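Local coordinates for protein BugD (Bordetella pertussis Tohama I, PDB 2F5X) that binds aspartic acid in the periplasm and probably acts as the solute receptor of a tripartite tricarboxylate-type transport system, at residues 33-38 against 50-55; 82-87 against 291-296; 106-111 against 257-262; 196-201 against 269-274. One frame throughout, in Å; residues are numbered along the deposited sequence.

Contact 1 (33-38 against 50-55)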
loop_
_atom_site.group_PDB
_atom_site.type_symbol
_atom_site.label_atom_id
_atom_site.label_comp_id
_atom_site.label_asym_id
_atom_site.label_seq_id
_atom_site.Cartn_x
_atom_site.Cartn_y
_atom_site.Cartn_z
ATOM N N ASN A 33 -3.724 6.631 -6.594
ATOM C CA ASN A 33 -5.130 6.504 -6.985
ATOM C C ASN A 33 -6.048 6.811 -5.804
ATOM O O ASN A 33 -7.030 7.538 -5.949
ATOM C CB ASN A 33 -5.426 5.107 -7.541
ATOM C CG ASN A 33 -4.817 4.878 -8.925
ATOM O OD1 ASN A 33 -4.432 5.821 -9.616
ATOM N ND2 ASN A 33 -4.745 3.618 -9.337
ATOM N N VAL A 34 -5.720 6.260 -4.634
ATOM C CA VAL A 34 -6.496 6.537 -3.425
ATOM C C VAL A 34 -6.411 8.028 -3.087
ATOM O O VAL A 34 -7.420 8.680 -2.826
ATOM C CB VAL A 34 -5.998 5.691 -2.225
ATOM C CG1 VAL A 34 -6.710 6.102 -0.934
ATOM C CG2 VAL A 34 -6.203 4.207 -2.490
ATOM N N ALA A 35 -5.189 8.555 -3.112
ATOM C CA ALA A 35 -4.925 9.929 -2.710
ATOM C C ALA A 35 -5.674 10.932 -3.568
ATOM O O ALA A 35 -6.274 11.866 -3.049
ATOM C CB ALA A 35 -3.426 10.209 -2.755
ATOM N N ARG A 36 -5.670 10.733 -4.884
ATOM C CA ARG A 36 -6.290 11.732 -5.743
ATOM C C ARG A 36 -7.812 11.725 -5.634
ATOM O O ARG A 36 -8.445 12.780 -5.700
ATOM C CB ARG A 36 -5.773 11.632 -7.172
ATOM C CG ARG A 36 -4.339 12.186 -7.238
ATOM C CD ARG A 36 -3.650 12.067 -8.550
ATOM N NE ARG A 36 -2.206 12.266 -8.413
ATOM C CZ ARG A 36 -1.568 13.394 -8.703
ATOM N NH1 ARG A 36 -2.239 14.464 -9.141
ATOM N NH2 ARG A 36 -0.252 13.454 -8.550
ATOM N N SER A 37 -8.393 10.550 -5.409
ATOM C CA SER A 37 -9.832 10.468 -5.181
ATOM C C SER A 37 -10.211 11.088 -3.836
ATOM O O SER A 37 -11.195 11.822 -3.744
ATOM C CB SER A 37 -10.315 9.024 -5.270
ATOM O OG SER A 37 -10.197 8.563 -6.608
ATOM N N LEU A 38 -9.418 10.801 -2.805
ATOM C CA LEU A 38 -9.648 11.361 -1.474
ATOM C C LEU A 38 -9.446 12.880 -1.439
ATOM O O LEU A 38 -10.199 13.610 -0.773
ATOM C CB LEU A 38 -8.740 10.682 -0.443
ATOM C CG LEU A 38 -8.939 11.120 1.014
ATOM C CD1 LEU A 38 -10.378 10.890 1.476
ATOM C CD2 LEU A 38 -7.959 10.386 1.896
ATOM N N VAL A 50 -6.787 20.063 -1.989
ATOM C CA VAL A 50 -5.699 19.205 -1.522
ATOM C C VAL A 50 -4.850 18.892 -2.750
ATOM O O VAL A 50 -5.379 18.429 -3.764
ATOM C CB VAL A 50 -6.237 17.895 -0.883
ATOM C CG1 VAL A 50 -5.097 16.928 -0.532
ATOM C CG2 VAL A 50 -7.066 18.199 0.347
ATOM N N VAL A 51 -3.549 19.166 -2.657
ATOM C CA VAL A 51 -2.611 18.959 -3.764
ATOM C C VAL A 51 -1.762 17.728 -3.478
ATOM O O VAL A 51 -1.011 17.698 -2.500
ATOM C CB VAL A 51 -1.665 20.176 -3.957
ATOM C CG1 VAL A 51 -0.683 19.928 -5.108
ATOM C CG2 VAL A 51 -2.460 21.458 -4.200
ATOM N N VAL A 52 -1.868 16.722 -4.338
ATOM C CA VAL A 52 -1.094 15.492 -4.159
ATOM C C VAL A 52 0.341 15.692 -4.657
ATOM O O VAL A 52 0.566 16.208 -5.762
ATOM C CB VAL A 52 -1.773 14.278 -4.849
ATOM C CG1 VAL A 52 -0.871 13.046 -4.821
ATOM C CG2 VAL A 52 -3.121 13.971 -4.190
ATOM N N GLU A 53 1.304 15.304 -3.825
ATOM C CA GLU A 53 2.714 15.340 -4.201
ATOM C C GLU A 53 3.279 13.936 -4.116
ATOM O O GLU A 53 3.097 13.250 -3.110
ATOM C CB GLU A 53 3.496 16.293 -3.296
ATOM C CG GLU A 53 2.997 17.731 -3.370
ATOM C CD GLU A 53 3.782 18.704 -2.505
ATOM O OE1 GLU A 53 4.458 18.267 -1.546
ATOM O OE2 GLU A 53 3.705 19.922 -2.783
ATOM N N ASN A 54 3.951 13.506 -5.175
ATOM C CA ASN A 54 4.504 12.155 -5.207
ATOM C C ASN A 54 5.978 12.184 -4.886
ATOM O O ASN A 54 6.739 12.872 -5.558
ATOM C CB ASN A 54 4.242 11.511 -6.568
ATOM C CG ASN A 54 2.771 11.369 -6.849
ATOM O OD1 ASN A 54 2.169 12.220 -7.509
ATOM N ND2 ASN A 54 2.172 10.300 -6.331
ATOM N N LYS A 55 6.379 11.459 -3.843
ATOM C CA LYS A 55 7.772 11.478 -3.411
ATOM C C LYS A 55 8.261 10.059 -3.186
ATOM O O LYS A 55 8.277 9.560 -2.061
ATOM C CB LYS A 55 7.937 12.340 -2.147
ATOM C CG LYS A 55 7.562 13.818 -2.341
ATOM C CD LYS A 55 8.513 14.525 -3.327
ATOM C CE LYS A 55 7.853 15.731 -4.016
ATOM N NZ LYS A 55 7.468 15.505 -5.459
#
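V52 and N54 of strand 50-54 meet R36 and A35 of helix 30-46. The helix and strand segments run nearly antiparallel, at 166°, with axes 8.6 Å apart at closest approach.

V52 carries the apolar half of the contact. Its side chain points toward the helix, and its two methyls meet different parts of R36. CG2 lies 3.7 Å from CG of R36 and 4.0 Å from CB of A35. CG1 sits over one face of the R36 guanidinium, 3.8 Å from its NH2. The CB of V52 lies over the centre of that group. The R36 side chain therefore crosses V52 with its CG on one methyl and its flat end on the other. CG of R36 is turned anti to the carbonyl carbon (chi1 -74°). From there the chain runs extended to NE and reaches past V52.

N54 takes the end of that chain. NH2 of R36 donates to OD1 of N54 at 2.9 Å. The bond is bent, 137° at the hydrogen, but OD1 stays close to the guanidinium plane and NH2 lies in the carbonyl plane. The two flat groups are nearly coplanar. NE of R36 forms a salt bridge with D32, whose OD1 also accepts from ND2 of N54. Two partners thus fix the rotation of the guanidinium. ND2 of N54 also bonds the carbonyl of F25, a residue of the aspartic acid pocket, which makes N54 second shell to the ligand.

This is helix-on-strand packing within the beta-alpha-beta unit formed by strand 19-23, helix 30-46 and strand 50-54.

Contact 2 (82-87 against 291-296); sequences AGFSTA and AKVKQQ
The backbones come closest at S85 and Q296, whose CA atoms are 6.0 Å apart, where the short, weakly bonded helix 83-86 lies against the long helix 286-306. The short helix follows strand 76-81 of the periplasmic binding protein fold, and the C-terminal helix covers it. H81, just before the short helix, belongs to the aspartic acid pocket, and its ND1 is bonded to G83 N.

All the touching residues are buried. F84 meets V293 at about a right angle. The edge of the ring does the touching: CE2 lies 4.0 Å from CG1 of V293, and CG2 is equally near. CG of F84 is anti to the backbone N (chi1 -176°), which carries the ring to the V293 end of the contact. Beyond the two segments the same ring stacks with W242.

Q296 uses its aliphatic base against S85. Its CB is 3.7 Å from CB of S85. The chain then bends at chi2 (-85°), and the amide is held by other residues. OE1 accepts from the indole N-H groups of W238 and W300. NE2 donates to OE1 of Q295 at 2.8 Å, nearly straight and close to the amide plane. Three bonds thus hold the amide.

S85 OG is 3.5 Å from CB of Q296, but its proton goes back into its own short helix, to a lone pair of A82 O at 2.7 Å; that carbonyl also accepts from S85 N.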
loop_
_atom_site.group_PDB
_atom_site.type_symbol
_atom_site.label_atom_id
_atom_site.label_comp_id
_atom_site.label_asym_id
_atom_site.label_seq_id
_atom_site.Cartn_x
_atom_site.Cartn_y
_atom_site.Cartn_z
ATOM N N ALA A 82 0.387 0.481 5.022
ATOM C CA ALA A 82 0.970 -0.418 6.023
ATOM C C ALA A 82 2.503 -0.486 6.002
ATOM O O ALA A 82 3.121 -0.895 6.990
ATOM C CB ALA A 82 0.373 -1.828 5.881
ATOM N N GLY A 83 3.110 -0.100 4.883
ATOM C CA GLY A 83 4.564 0.011 4.799
ATOM C C GLY A 83 5.132 0.938 5.862
ATOM O O GLY A 83 6.284 0.789 6.272
ATOM N N PHE A 84 4.314 1.896 6.309
ATOM C CA PHE A 84 4.651 2.747 7.452
ATOM C C PHE A 84 5.053 1.890 8.645
ATOM O O PHE A 84 5.954 2.256 9.393
ATOM C CB PHE A 84 3.418 3.588 7.820
ATOM C CG PHE A 84 3.635 4.574 8.927
ATOM C CD1 PHE A 84 3.901 5.914 8.637
ATOM C CD2 PHE A 84 3.504 4.189 10.263
ATOM C CE1 PHE A 84 4.059 6.849 9.675
ATOM C CE2 PHE A 84 3.672 5.109 11.304
ATOM C CZ PHE A 84 3.948 6.437 11.012
ATOM N N SER A 85 4.376 0.750 8.804
ATOM C CA SER A 85 4.595 -0.157 9.928
ATOM C C SER A 85 5.642 -1.247 9.679
ATOM O O SER A 85 6.144 -1.840 10.644
ATOM C CB SER A 85 3.265 -0.772 10.413
ATOM O OG SER A 85 2.767 -1.754 9.517
ATOM N N THR A 86 5.975 -1.526 8.416
ATOM C CA THR A 86 7.022 -2.521 8.144
ATOM C C THR A 86 8.417 -1.907 8.161
ATOM O O THR A 86 9.362 -2.537 8.628
ATOM C CB THR A 86 6.815 -3.254 6.790
ATOM O OG1 THR A 86 6.836 -2.299 5.713
ATOM C CG2 THR A 86 5.437 -3.927 6.725
ATOM N N ALA A 87 8.539 -0.686 7.638
ATOM C CA ALA A 87 9.851 -0.042 7.498
ATOM C C ALA A 87 10.693 0.001 8.782
ATOM O O ALA A 87 11.904 -0.203 8.711
ATOM C CB ALA A 87 9.717 1.363 6.867
ATOM N N ALA A 291 -3.756 2.929 17.254
ATOM C CA ALA A 291 -3.918 1.528 17.668
ATOM C C ALA A 291 -3.463 0.578 16.563
ATOM O O ALA A 291 -2.836 -0.449 16.839
ATOM C CB ALA A 291 -5.366 1.242 18.038
ATOM N N LYS A 292 -3.786 0.920 15.319
ATOM C CA LYS A 292 -3.380 0.107 14.173
ATOM C C LYS A 292 -1.859 0.018 14.080
ATOM O O LYS A 292 -1.305 -1.072 13.940
ATOM C CB LYS A 292 -3.970 0.661 12.866
ATOM C CG LYS A 292 -3.648 -0.200 11.612
ATOM C CD LYS A 292 -4.310 -1.588 11.670
ATOM C CE LYS A 292 -5.826 -1.524 11.537
ATOM N NZ LYS A 292 -6.443 -2.881 11.657
ATOM N N VAL A 293 -1.187 1.164 14.155
ATOM C CA VAL A 293 0.280 1.195 14.116
ATOM C C VAL A 293 0.892 0.405 15.282
ATOM O O VAL A 293 1.842 -0.364 15.092
ATOM C CB VAL A 293 0.828 2.653 14.083
ATOM C CG1 VAL A 293 2.375 2.681 14.209
ATOM C CG2 VAL A 293 0.392 3.360 12.795
ATOM N N LYS A 294 0.330 0.588 16.476
ATOM C CA LYS A 294 0.793 -0.094 17.684
ATOM C C LYS A 294 0.746 -1.615 17.539
ATOM O O LYS A 294 1.669 -2.307 17.979
ATOM C CB LYS A 294 -0.041 0.356 18.902
ATOM C CG LYS A 294 0.343 -0.321 20.219
ATOM C CD LYS A 294 -0.594 0.071 21.355
ATOM C CE LYS A 294 -0.402 -0.825 22.588
ATOM N NZ LYS A 294 -1.539 -0.686 23.551
ATOM N N GLN A 295 -0.314 -2.124 16.914
ATOM C CA GLN A 295 -0.472 -3.563 16.705
ATOM C C GLN A 295 0.414 -4.052 15.558
ATOM O O GLN A 295 1.006 -5.131 15.636
ATOM C CB GLN A 295 -1.942 -3.907 16.422
ATOM C CG GLN A 295 -2.249 -5.409 16.392
ATOM C CD GLN A 295 -1.859 -6.071 15.078
ATOM O OE1 GLN A 295 -1.855 -5.427 14.022
ATOM N NE2 GLN A 295 -1.516 -7.355 15.141
ATOM N N GLN A 296 0.514 -3.248 14.505
ATOM C CA GLN A 296 1.126 -3.706 13.260
ATOM C C GLN A 296 2.647 -3.785 13.267
ATOM O O GLN A 296 3.222 -4.725 12.700
ATOM C CB GLN A 296 0.647 -2.857 12.083
ATOM C CG GLN A 296 -0.795 -3.163 11.676
ATOM C CD GLN A 296 -0.880 -4.340 10.731
ATOM O OE1 GLN A 296 -0.641 -4.191 9.537
ATOM N NE2 GLN A 296 -1.229 -5.513 11.259
#

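Contact 3 (106-111 against 257-262); sequences GLVVDV and KSLQAG
The helical turn that presents L259 to G106 and V108 is closed by a bond from G262 N to S258 O, 2.8 Å long. This is the shortest polar bond here, and it lies wholly within helix 249-263. The contact itself is apolar.

Helix 249-263 follows strand 236-244 and packs on its antiparallel neighbour, strand 102-117, as part of a helix layer on the sheet of the periplasmic binding protein fold. Strand segment 106-111 and helix segment 257-262 run in nearly the same direction, 21° apart, with axes 9.5 Å apart at closest approach. L259 reaches across alone from the helix. Its CG is anti to the backbone N (chi1 175°), and its two methyls divide the strand between them. CD1 meets CG2 of V108 at 4.0 Å, the two side chains crossing at about a right angle. CD2 lies on the backbone, 3.8 Å from CA of G106 and 3.7 Å from O of L107. G106 has no side chain on the face turned to the helix, so the methyl can settle directly on the main chain. M241 of strand 236-244 also touches L259.

The carbonyl of L107 has no polar partner in the model. The helix is therefore held to the sheet here by van der Waals packing, at the price of one buried, unsatisfied carbonyl.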
loop_
_atom_site.group_PDB
_atom_site.type_symbol
_atom_site.label_atom_id
_atom_site.label_comp_id
_atom_site.label_asym_id
_atom_site.label_seq_id
_atom_site.Cartn_x
_atom_site.Cartn_y
_atom_site.Cartn_z
ATOM N N GLY A 106 -6.222 9.599 10.910
ATOM C CA GLY A 106 -7.138 8.475 10.889
ATOM C C GLY A 106 -6.823 7.445 9.830
ATOM O O GLY A 106 -5.973 7.666 8.954
ATOM N N LEU A 107 -7.507 6.308 9.921
ATOM C CA LEU A 107 -7.453 5.292 8.876
ATOM C C LEU A 107 -8.287 5.736 7.669
ATOM O O LEU A 107 -9.127 6.632 7.775
ATOM C CB LEU A 107 -7.905 3.929 9.410
ATOM C CG LEU A 107 -6.839 3.282 10.321
ATOM C CD1 LEU A 107 -7.443 2.254 11.270
ATOM C CD2 LEU A 107 -5.708 2.649 9.477
ATOM N N VAL A 108 -8.026 5.109 6.522
ATOM C CA VAL A 108 -8.562 5.571 5.242
ATOM C C VAL A 108 -9.231 4.410 4.492
ATOM O O VAL A 108 -10.463 4.358 4.377
ATOM C CB VAL A 108 -7.432 6.229 4.391
ATOM C CG1 VAL A 108 -7.943 6.692 3.033
ATOM C CG2 VAL A 108 -6.795 7.407 5.156
ATOM N N VAL A 109 -8.419 3.476 3.995
ATOM C CA VAL A 109 -8.917 2.317 3.257
ATOM C C VAL A 109 -8.093 1.082 3.621
ATOM O O VAL A 109 -6.992 1.201 4.158
ATOM C CB VAL A 109 -8.849 2.513 1.697
ATOM C CG1 VAL A 109 -9.831 3.572 1.213
ATOM C CG2 VAL A 109 -7.412 2.837 1.227
ATOM N N ASP A 110 -8.626 -0.095 3.304
ATOM C CA ASP A 110 -7.894 -1.353 3.422
ATOM C C ASP A 110 -7.967 -2.046 2.051
ATOM O O ASP A 110 -9.058 -2.339 1.555
ATOM C CB ASP A 110 -8.527 -2.200 4.536
ATOM C CG ASP A 110 -7.760 -3.472 4.834
ATOM O OD1 ASP A 110 -6.656 -3.690 4.291
ATOM O OD2 ASP A 110 -8.216 -4.329 5.621
ATOM N N VAL A 111 -6.805 -2.277 1.437
ATOM C CA VAL A 111 -6.727 -2.736 0.041
ATOM C C VAL A 111 -6.110 -4.124 -0.040
ATOM O O VAL A 111 -5.012 -4.337 0.470
ATOM C CB VAL A 111 -5.903 -1.741 -0.824
ATOM C CG1 VAL A 111 -5.975 -2.084 -2.328
ATOM C CG2 VAL A 111 -6.392 -0.301 -0.586
ATOM N N LYS A 257 -12.140 15.874 10.718
ATOM C CA LYS A 257 -13.489 16.112 10.209
ATOM C C LYS A 257 -13.540 16.005 8.689
ATOM O O LYS A 257 -14.486 15.443 8.129
ATOM C CB LYS A 257 -13.988 17.487 10.646
ATOM C CG LYS A 257 -14.434 17.507 12.084
ATOM C CD LYS A 257 -14.571 18.931 12.584
ATOM C CE LYS A 257 -15.881 19.530 12.156
ATOM N NZ LYS A 257 -16.086 20.842 12.832
ATOM N N SER A 258 -12.510 16.536 8.033
ATOM C CA SER A 258 -12.431 16.529 6.575
ATOM C C SER A 258 -12.192 15.119 6.047
ATOM O O SER A 258 -12.800 14.720 5.060
ATOM C CB SER A 258 -11.331 17.476 6.089
ATOM O OG SER A 258 -11.566 18.796 6.550
ATOM N N LEU A 259 -11.319 14.369 6.715
ATOM C CA LEU A 259 -11.093 12.974 6.353
ATOM C C LEU A 259 -12.382 12.161 6.491
ATOM O O LEU A 259 -12.742 11.404 5.588
ATOM C CB LEU A 259 -9.959 12.351 7.192
ATOM C CG LEU A 259 -9.717 10.847 6.979
ATOM C CD1 LEU A 259 -9.306 10.515 5.533
ATOM C CD2 LEU A 259 -8.695 10.308 7.966
ATOM N N GLN A 260 -13.092 12.343 7.603
ATOM C CA GLN A 260 -14.331 11.595 7.815
ATOM C C GLN A 260 -15.349 11.891 6.716
ATOM O O GLN A 260 -16.009 10.984 6.204
ATOM C CB GLN A 260 -14.905 11.898 9.195
ATOM C CG GLN A 260 -14.121 11.182 10.281
ATOM C CD GLN A 260 -14.612 11.482 11.676
ATOM O OE1 GLN A 260 -15.698 12.055 11.862
ATOM N NE2 GLN A 260 -13.826 11.084 12.668
ATOM N N ALA A 261 -15.448 13.159 6.339
ATOM C CA ALA A 261 -16.373 13.551 5.284
ATOM C C ALA A 261 -15.923 12.984 3.940
ATOM O O ALA A 261 -16.743 12.515 3.150
ATOM C CB ALA A 261 -16.490 15.057 5.220
ATOM N N GLY A 262 -14.617 13.022 3.691
ATOM C CA GLY A 262 -14.053 12.452 2.474
ATOM C C GLY A 262 -14.336 10.964 2.318
ATOM O O GLY A 262 -14.604 10.491 1.213
#

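Contact 4 (196-201 against 269-274); sequences TTQQIT and QERMKQ
T197 and Q274 are joined through a single water. Water 1 donates to OG1 of T197 at 2.7 Å and to the backbone O of Q274 at 2.8 Å. OG1 of T197 also bonds T193 O, one turn earlier in its own helix. The hydroxyl is thus held by both the helix and the water. Q274 ends helix 266-274, and the water supplies its carbonyl with a donor.

Van der Waals contact is slight. CG2 of T197 lies 3.9 Å from the same O of Q274. With OG1 at chi1 -65° the methyl is anti to the backbone N. It touches O of Q274 while OG1 reaches the same atom through the water.

The third kind of approach is polar but unbonded. NE2 of Q198 comes within 4.1 Å of NH2 of R271. The amide and guanidinium planes are perpendicular. Both side chains bend at chi2, and they cross at about a right angle. Each nitrogen carries N-H donors and offers the other no acceptor. NE2 of Q198 instead donates to T194 O.

Only 89 Å² is buried between the segments, at the surface. Helices 193-201 and 266-274 probably belong to the two different lobes of the binding protein. Between these two segments the junction is light, bridged by one water. A direct bond lies beside it, from N33 ND2 of helix 30-46 to T194 O. A change in lobe position would probably disturb both.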
loop_
_atom_site.group_PDB
_atom_site.type_symbol
_atom_site.label_atom_id
_atom_site.label_comp_id
_atom_site.label_asym_id
_atom_site.label_seq_id
_atom_site.Cartn_x
_atom_site.Cartn_y
_atom_site.Cartn_z
ATOM N N THR A 196 -4.084 -2.990 -9.902
ATOM C CA THR A 196 -4.083 -4.161 -10.785
ATOM C C THR A 196 -5.428 -4.479 -11.422
ATOM O O THR A 196 -5.467 -5.197 -12.418
ATOM C CB THR A 196 -3.611 -5.429 -10.059
ATOM O OG1 THR A 196 -4.530 -5.741 -9.006
ATOM C CG2 THR A 196 -2.268 -5.226 -9.387
ATOM N N THR A 197 -6.524 -3.982 -10.846
ATOM C CA THR A 197 -7.863 -4.363 -11.317
ATOM C C THR A 197 -8.014 -4.155 -12.818
ATOM O O THR A 197 -8.443 -5.045 -13.538
ATOM C CB THR A 197 -8.955 -3.566 -10.587
ATOM O OG1 THR A 197 -8.948 -3.915 -9.204
ATOM C CG2 THR A 197 -10.342 -4.001 -11.053
ATOM N N GLN A 198 -7.667 -2.943 -13.237
ATOM C CA GLN A 198 -7.662 -2.467 -14.608
ATOM C C GLN A 198 -6.972 -3.470 -15.561
ATOM O O GLN A 198 -7.525 -3.872 -16.608
ATOM C CB GLN A 198 -6.942 -1.086 -14.600
ATOM C CG GLN A 198 -7.479 -0.020 -13.530
ATOM C CD GLN A 198 -6.776 -0.021 -12.142
ATOM O OE1 GLN A 198 -6.559 -1.068 -11.555
ATOM N NE2 GLN A 198 -6.465 1.175 -11.615
ATOM N N GLN A 199 -5.781 -3.908 -15.178
ATOM C CA GLN A 199 -4.996 -4.811 -16.005
ATOM C C GLN A 199 -5.489 -6.252 -15.933
ATOM O O GLN A 199 -5.372 -6.992 -16.906
ATOM C CB GLN A 199 -3.517 -4.754 -15.613
ATOM C CG GLN A 199 -2.962 -3.341 -15.423
ATOM C CD GLN A 199 -3.074 -2.483 -16.665
ATOM O OE1 GLN A 199 -3.150 -2.998 -17.783
ATOM N NE2 GLN A 199 -3.090 -1.165 -16.473
ATOM N N ILE A 200 -6.012 -6.654 -14.780
ATOM C CA ILE A 200 -6.532 -8.011 -14.632
ATOM C C ILE A 200 -7.808 -8.197 -15.457
ATOM O O ILE A 200 -7.894 -9.137 -16.249
ATOM C CB ILE A 200 -6.764 -8.370 -13.156
ATOM C CG1 ILE A 200 -5.422 -8.463 -12.413
ATOM C CG2 ILE A 200 -7.539 -9.680 -13.047
ATOM C CD1 ILE A 200 -5.562 -8.501 -10.891
ATOM N N THR A 201 -8.785 -7.306 -15.291
ATOM C CA THR A 201 -10.096 -7.529 -15.908
ATOM C C THR A 201 -10.054 -7.443 -17.428
ATOM O O THR A 201 -10.919 -8.008 -18.102
ATOM C CB THR A 201 -11.168 -6.569 -15.364
ATOM O OG1 THR A 201 -10.751 -5.215 -15.580
ATOM C CG2 THR A 201 -11.300 -6.702 -13.857
ATOM N N GLN A 269 -16.318 6.542 -2.432
ATOM C CA GLN A 269 -16.648 5.147 -2.111
ATOM C C GLN A 269 -16.916 4.275 -3.346
ATOM O O GLN A 269 -16.521 3.104 -3.369
ATOM C CB GLN A 269 -17.808 5.074 -1.101
ATOM C CG GLN A 269 -17.407 5.558 0.303
ATOM C CD GLN A 269 -17.674 4.544 1.417
ATOM O OE1 GLN A 269 -17.638 4.900 2.608
ATOM N NE2 GLN A 269 -17.939 3.298 1.048
ATOM N N GLU A 270 -17.558 4.844 -4.369
ATOM C CA GLU A 270 -17.788 4.115 -5.617
ATOM C C GLU A 270 -16.470 3.744 -6.288
ATOM O O GLU A 270 -16.288 2.600 -6.721
ATOM C CB GLU A 270 -18.662 4.913 -6.590
ATOM C CG GLU A 270 -19.040 4.161 -7.869
ATOM C CD GLU A 270 -19.549 2.738 -7.631
ATOM O OE1 GLU A 270 -20.348 2.512 -6.690
ATOM O OE2 GLU A 270 -19.142 1.834 -8.398
ATOM N N ARG A 271 -15.556 4.710 -6.364
ATOM C CA ARG A 271 -14.249 4.459 -6.975
ATOM C C ARG A 271 -13.480 3.409 -6.187
ATOM O O ARG A 271 -12.892 2.501 -6.776
ATOM C CB ARG A 271 -13.423 5.743 -7.135
ATOM C CG ARG A 271 -12.065 5.517 -7.848
ATOM C CD ARG A 271 -12.184 5.067 -9.305
ATOM N NE ARG A 271 -10.885 4.967 -9.972
ATOM C CZ ARG A 271 -10.601 4.111 -10.961
ATOM N NH1 ARG A 271 -11.518 3.262 -11.412
ATOM N NH2 ARG A 271 -9.389 4.099 -11.499
HETATM N N MSE A 272 -13.500 3.520 -4.859
HETATM C CA MSE A 272 -12.835 2.524 -4.015
HETATM C C MSE A 272 -13.438 1.132 -4.194
HETATM O O MSE A 272 -12.704 0.142 -4.335
HETATM C CB MSE A 272 -12.854 2.938 -2.534
HETATM C CG MSE A 272 -11.991 4.178 -2.223
HETATM SE SE MSE A 272 -10.103 4.079 -2.796
HETATM C CE MSE A 272 -10.232 5.148 -4.471
ATOM N N LYS A 273 -14.769 1.062 -4.230
ATOM C CA LYS A 273 -15.465 -0.214 -4.414
ATOM C C LYS A 273 -15.062 -0.883 -5.735
ATOM O O LYS A 273 -14.743 -2.073 -5.769
ATOM C CB LYS A 273 -16.984 -0.001 -4.344
ATOM C CG LYS A 273 -17.792 -1.278 -4.473
ATOM C CD LYS A 273 -19.285 -0.981 -4.645
ATOM C CE LYS A 273 -20.090 -2.267 -4.745
ATOM N NZ LYS A 273 -19.853 -2.954 -6.057
ATOM N N GLN A 274 -15.028 -0.099 -6.807
ATOM C CA GLN A 274 -14.633 -0.615 -8.119
ATOM C C GLN A 274 -13.211 -1.166 -8.096
ATOM O O GLN A 274 -12.916 -2.159 -8.764
ATOM C CB GLN A 274 -14.739 0.478 -9.172
ATOM C CG GLN A 274 -16.174 0.871 -9.499
ATOM C CD GLN A 274 -16.256 2.064 -10.429
ATOM O OE1 GLN A 274 -15.394 2.945 -10.391
ATOM N NE2 GLN A 274 -17.297 2.104 -11.262
HETATM O O HOH W 1 -11.367 -4.353 -8.012
#

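How the contacts relate
Contact 1 comes first along the chain. The segments of contacts 3 and 4 alternate, and both contacts fall between the two segments of contact 2. Helix 30-46 links three of them: L38 packs on V108 and L259 of contact 3, and V34 and S37 on M272 of contact 4. M272 also touches V109, joining contacts 3 and 4, whose centres are 18 Å apart. Contact 2 meets contact 3 through K292 and L107. It lies across the chain's centre from contact 4, about 25 Å between centres. Contacts 1 and 3 lay helices on the same mixed sheet, contact 2 packs helix 286-306 on the short helix after strand 76-81, and contact 4 bridges what are probably two lobes.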